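Local structure of transcriptional regulator, MarR family (Neisseria meningitidis serogroup B, 3G3Z) at residues D119-T122 and T123-F126; L132-V135 and M136-I140. The protein probably binds DNA and regulates transcription as a dimeric winged-helix factor of the MarR family. All coordinates share one frame; numbering follows the deposited sequence.

Interaction 1 (D119-T122 and T123-F126); sequences DKRT and TRLF
Thr122 and Phe126, one helical turn apart, lie side by side and point the same way. The methyl CG2 of Thr122 sits over a face of the Phe126 ring, 3.8 Å from the ring centroid and 27° off its normal, a CH-pi contact closest at the far end of the ring, where CG2 is 3.4 Å from CZ. The methyl is placed there by the Thr122 torsion: CG2 lies opposite the backbone N, while OG1 turns back (chi1 -61°) to bond Gly118 O. Thr122 O lies over that same face, offset toward the rim near CG, and accepts the hydrogen bond from Phe126 N.

A second threonine bonds similarly. Thr123 OG1 donates to Asp119 O at 2.9 Å, and Thr123 N donates to that same oxygen; the two donors arrive from opposite faces of the carbonyl plane, so one backbone oxygen in the first turn is gripped twice. This is the start of helix 119-142, which with helices 5-25 and 93-117 belongs to the dimerisation region of the MarR fold.

On another flank Arg121 runs out extended, and Arg124, bent at chi3, brings NH2 to 3.9 Å from Arg121 CG. Their guanidinium planes stand 88° apart, with Arg121 NE 4.5 Å from Arg124 NH2. Both guanidinium groups form salt bridges with Asp128 of the second subunit, Arg121 NE to OD1 and Arg124 NH2 to OD2, and that shared carboxylate probably balances both charges. Phe117, at the end of helix 93-117, also gives Arg121 a cation-pi contact and, with Phe114, backs Thr122.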
loop_
_atom_site.group_PDB
_atom_site.type_symbol
_atom_site.label_atom_id
_atom_site.label_comp_id
_atom_site.label_asym_id
_atom_site.label_seq_id
_atom_site.Cartn_x
_atom_site.Cartn_y
_atom_site.Cartn_z
ATOM N N ASP A 119 -6.813 -20.515 6.743
ATOM C CA ASP A 119 -7.641 -19.542 7.466
ATOM C C ASP A 119 -7.181 -19.207 8.901
ATOM O O ASP A 119 -7.360 -18.075 9.341
ATOM C CB ASP A 119 -9.123 -19.940 7.429
ATOM C CG ASP A 119 -9.383 -21.275 8.080
ATOM O OD1 ASP A 119 -8.418 -22.054 8.261
ATOM O OD2 ASP A 119 -10.558 -21.547 8.410
ATOM N N LYS A 120 -6.601 -20.172 9.627
ATOM C CA LYS A 120 -6.044 -19.862 10.950
ATOM C C LYS A 120 -4.858 -18.900 10.775
ATOM O O LYS A 120 -4.735 -17.905 11.485
ATOM C CB LYS A 120 -5.623 -21.123 11.722
ATOM C CG LYS A 120 -6.658 -22.278 11.734
ATOM C CD LYS A 120 -7.844 -21.985 12.633
ATOM C CE LYS A 120 -8.574 -23.259 13.061
ATOM N NZ LYS A 120 -9.638 -23.663 12.102
ATOM N N ARG A 121 -4.015 -19.190 9.793
ATOM C CA ARG A 121 -2.887 -18.333 9.446
ATOM C C ARG A 121 -3.333 -16.958 8.930
ATOM O O ARG A 121 -2.656 -15.957 9.157
ATOM C CB ARG A 121 -2.062 -19.042 8.394
ATOM C CG ARG A 121 -0.713 -18.472 8.089
ATOM C CD ARG A 121 -0.249 -19.254 6.891
ATOM N NE ARG A 121 1.152 -19.095 6.561
ATOM C CZ ARG A 121 1.714 -19.662 5.501
ATOM N NH1 ARG A 121 0.987 -20.416 4.673
ATOM N NH2 ARG A 121 3.000 -19.470 5.267
ATOM N N THR A 122 -4.471 -16.923 8.237
ATOM C CA THR A 122 -5.064 -15.670 7.758
ATOM C C THR A 122 -5.534 -14.801 8.934
ATOM O O THR A 122 -5.296 -13.591 8.960
ATOM C CB THR A 122 -6.244 -15.936 6.794
ATOM O OG1 THR A 122 -5.772 -16.653 5.646
ATOM C CG2 THR A 122 -6.878 -14.629 6.339
ATOM N N THR A 123 -6.188 -15.432 9.904
ATOM C CA THR A 123 -6.579 -14.779 11.158
ATOM C C THR A 123 -5.354 -14.235 11.884
ATOM O O THR A 123 -5.391 -13.144 12.455
ATOM C CB THR A 123 -7.258 -15.780 12.089
ATOM O OG1 THR A 123 -8.387 -16.359 11.425
ATOM C CG2 THR A 123 -7.696 -15.120 13.393
ATOM N N ARG A 124 -4.274 -15.009 11.875
ATOM C CA ARG A 124 -3.057 -14.597 12.567
ATOM C C ARG A 124 -2.458 -13.366 11.893
ATOM O O ARG A 124 -2.032 -12.407 12.567
ATOM C CB ARG A 124 -2.049 -15.738 12.633
ATOM C CG ARG A 124 -0.764 -15.358 13.304
ATOM C CD ARG A 124 0.101 -16.554 13.497
ATOM N NE ARG A 124 0.738 -16.979 12.256
ATOM C CZ ARG A 124 1.338 -18.154 12.100
ATOM N NH1 ARG A 124 1.369 -19.031 13.092
ATOM N NH2 ARG A 124 1.904 -18.462 10.947
ATOM N N LEU A 125 -2.438 -13.385 10.563
ATOM C CA LEU A 125 -1.931 -12.244 9.814
ATOM C C LEU A 125 -2.771 -10.999 10.084
ATOM O O LEU A 125 -2.227 -9.922 10.305
ATOM C CB LEU A 125 -1.867 -12.549 8.315
ATOM C CG LEU A 125 -1.315 -11.412 7.438
ATOM C CD1 LEU A 125 0.212 -11.338 7.507
ATOM C CD2 LEU A 125 -1.773 -11.586 6.017
ATOM N N PHE A 126 -4.091 -11.159 10.106
ATOM C CA PHE A 126 -5.001 -10.022 10.297
ATOM C C PHE A 126 -4.837 -9.385 11.673
ATOM O O PHE A 126 -4.818 -8.159 11.795
ATOM C CB PHE A 126 -6.466 -10.438 10.099
ATOM C CG PHE A 126 -6.841 -10.746 8.666
ATOM C CD1 PHE A 126 -5.977 -10.457 7.614
ATOM C CD2 PHE A 126 -8.081 -11.307 8.375
ATOM C CE1 PHE A 126 -6.332 -10.735 6.297
ATOM C CE2 PHE A 126 -8.447 -11.586 7.061
ATOM C CZ PHE A 126 -7.572 -11.302 6.019
#

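Interaction 2 (L132-V135 and M136-I140)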
loop_
_atom_site.group_PDB
_atom_site.type_symbol
_atom_site.label_atom_id
_atom_site.label_comp_id
_atom_site.label_asym_id
_atom_site.label_seq_id
_atom_site.Cartn_x
_atom_site.Cartn_y
_atom_site.Cartn_z
ATOM N N LEU A 132 -0.291 -3.984 14.817
ATOM C CA LEU A 132 0.761 -3.095 14.340
ATOM C C LEU A 132 0.189 -1.735 13.957
ATOM O O LEU A 132 0.694 -0.721 14.402
ATOM C CB LEU A 132 1.523 -3.720 13.174
ATOM C CG LEU A 132 2.499 -4.823 13.590
ATOM C CD1 LEU A 132 2.814 -5.742 12.412
ATOM C CD2 LEU A 132 3.774 -4.249 14.197
ATOM N N ALA A 133 -0.886 -1.733 13.171
ATOM C CA ALA A 133 -1.573 -0.507 12.769
ATOM C C ALA A 133 -2.031 0.330 13.970
ATOM O O ALA A 133 -1.847 1.543 13.987
ATOM C CB ALA A 133 -2.757 -0.823 11.832
ATOM N N GLU A 134 -2.617 -0.343 14.960
ATOM C CA GLU A 134 -2.988 0.241 16.250
ATOM C C GLU A 134 -1.841 0.971 16.974
ATOM O O GLU A 134 -1.976 2.137 17.344
ATOM C CB GLU A 134 -3.584 -0.859 17.139
ATOM C CG GLU A 134 -3.418 -0.672 18.645
ATOM C CD GLU A 134 -4.412 0.313 19.242
ATOM O OE1 GLU A 134 -5.474 0.548 18.617
ATOM O OE2 GLU A 134 -4.135 0.845 20.345
ATOM N N VAL A 135 -0.724 0.275 17.179
ATOM C CA VAL A 135 0.447 0.832 17.878
ATOM C C VAL A 135 1.054 1.981 17.084
ATOM O O VAL A 135 1.401 3.027 17.647
ATOM C CB VAL A 135 1.551 -0.236 18.114
ATOM C CG1 VAL A 135 2.712 0.365 18.872
ATOM C CG2 VAL A 135 1.002 -1.423 18.885
HETATM N N MSE A 136 1.170 1.777 15.776
HETATM C CA MSE A 136 1.705 2.798 14.890
HETATM C C MSE A 136 0.875 4.068 14.943
HETATM O O MSE A 136 1.442 5.145 15.069
HETATM C CB MSE A 136 1.781 2.299 13.452
HETATM C CG MSE A 136 2.766 1.193 13.238
HETATM SE SE MSE A 136 2.561 0.380 11.474
HETATM C CE MSE A 136 0.651 0.546 11.233
ATOM N N GLU A 137 -0.455 3.944 14.845
ATOM C CA GLU A 137 -1.347 5.114 14.916
ATOM C C GLU A 137 -1.155 5.858 16.230
ATOM O O GLU A 137 -1.018 7.077 16.250
ATOM C CB GLU A 137 -2.826 4.723 14.779
ATOM C CG GLU A 137 -3.292 4.392 13.363
ATOM C CD GLU A 137 -3.529 5.625 12.483
ATOM O OE1 GLU A 137 -4.209 5.481 11.442
ATOM O OE2 GLU A 137 -3.049 6.735 12.817
ATOM N N LYS A 138 -1.134 5.099 17.320
ATOM C CA LYS A 138 -1.032 5.641 18.670
ATOM C C LYS A 138 0.304 6.358 18.903
ATOM O O LYS A 138 0.341 7.421 19.533
ATOM C CB LYS A 138 -1.247 4.507 19.683
ATOM C CG LYS A 138 -0.981 4.828 21.144
ATOM C CD LYS A 138 -0.967 3.522 21.940
ATOM C CE LYS A 138 -0.563 3.730 23.384
ATOM N NZ LYS A 138 -1.725 4.178 24.195
ATOM N N THR A 139 1.383 5.781 18.375
ATOM C CA THR A 139 2.736 6.329 18.533
ATOM C C THR A 139 2.910 7.623 17.737
ATOM O O THR A 139 3.505 8.589 18.228
ATOM C CB THR A 139 3.805 5.296 18.111
ATOM O OG1 THR A 139 3.626 4.098 18.875
ATOM C CG2 THR A 139 5.221 5.823 18.351
ATOM N N ILE A 140 2.386 7.625 16.510
ATOM C CA ILE A 140 2.367 8.808 15.648
ATOM C C ILE A 140 1.550 9.931 16.305
ATOM O O ILE A 140 1.942 11.104 16.254
ATOM C CB ILE A 140 1.787 8.477 14.252
ATOM C CG1 ILE A 140 2.711 7.519 13.482
ATOM C CG2 ILE A 140 1.538 9.752 13.433
ATOM C CD1 ILE A 140 2.033 6.835 12.290
#
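Val135 and Thr139 stand next to each other on one flank of the helix, their side chains pointing the same way, with Val135 CG1 3.8 Å from Thr139 OG1. They are an i, i+4 pair in the C-terminal part of helix 119-142, a helix of the MarR dimerisation region, and a threonine hydroxyl folded back onto the preceding turn is the local motif. With chi1 at -56°, Thr139 OG1 lies opposite its own carbonyl carbon and beside its backbone N, which directs the hydroxyl at Val135 O. That oxygen therefore accepts twice from one residue, from Thr139 N in the usual helical bond and from Thr139 OG1, so the hydroxyl of this buried threonine is satisfied within its own helix.

On a different flank, selenomethionine Met136 folds back along the preceding turn. Its chi1 (-66°) and an extended chi2 bring Met136 SE to 3.6 Å from Leu132 O, and the bend at chi3 turns the terminal methyl toward Ala133. The apolar contact is between Met136 CE and Ala133 CB, 3.7 Å apart, although the exact place of that methyl is doubtful. Beyond this flank lies the second subunit, whose Ile16 packs on Met136 and whose Phe114 packs on Leu132.

Glu134 and Lys138 share a more exposed side, but their charged ends stay apart, Glu134 OE2 being 5.6 Å from Lys138 NZ. What joins these two residues directly is the backbone, through the bond from Lys138 N to Glu134 O. Thr139 OG1 makes its 2.8 Å bond to Val135 O from above the carbonyl plane, 41° out of it.

Overall arrangement
From the N terminus, the chain runs through helix 5-25, the probable DNA-binding part with its two-stranded wing, and helix 93-117 before it turns into helix 119-142, which carries both contacts. Interaction 1 spans the first turns of that helix, and interaction 2 follows nearer its C-terminal end. They are in series, neither nested nor crossed, and because each joins consecutive segments, neither closes a loop. Their centres are 20 Å apart and their nearest atoms about 7 Å, without touching. Interaction 1 ties the helix start to the end of helix 93-117, and both contacts meet the second subunit, placing two levels of one helix against the dimer partner.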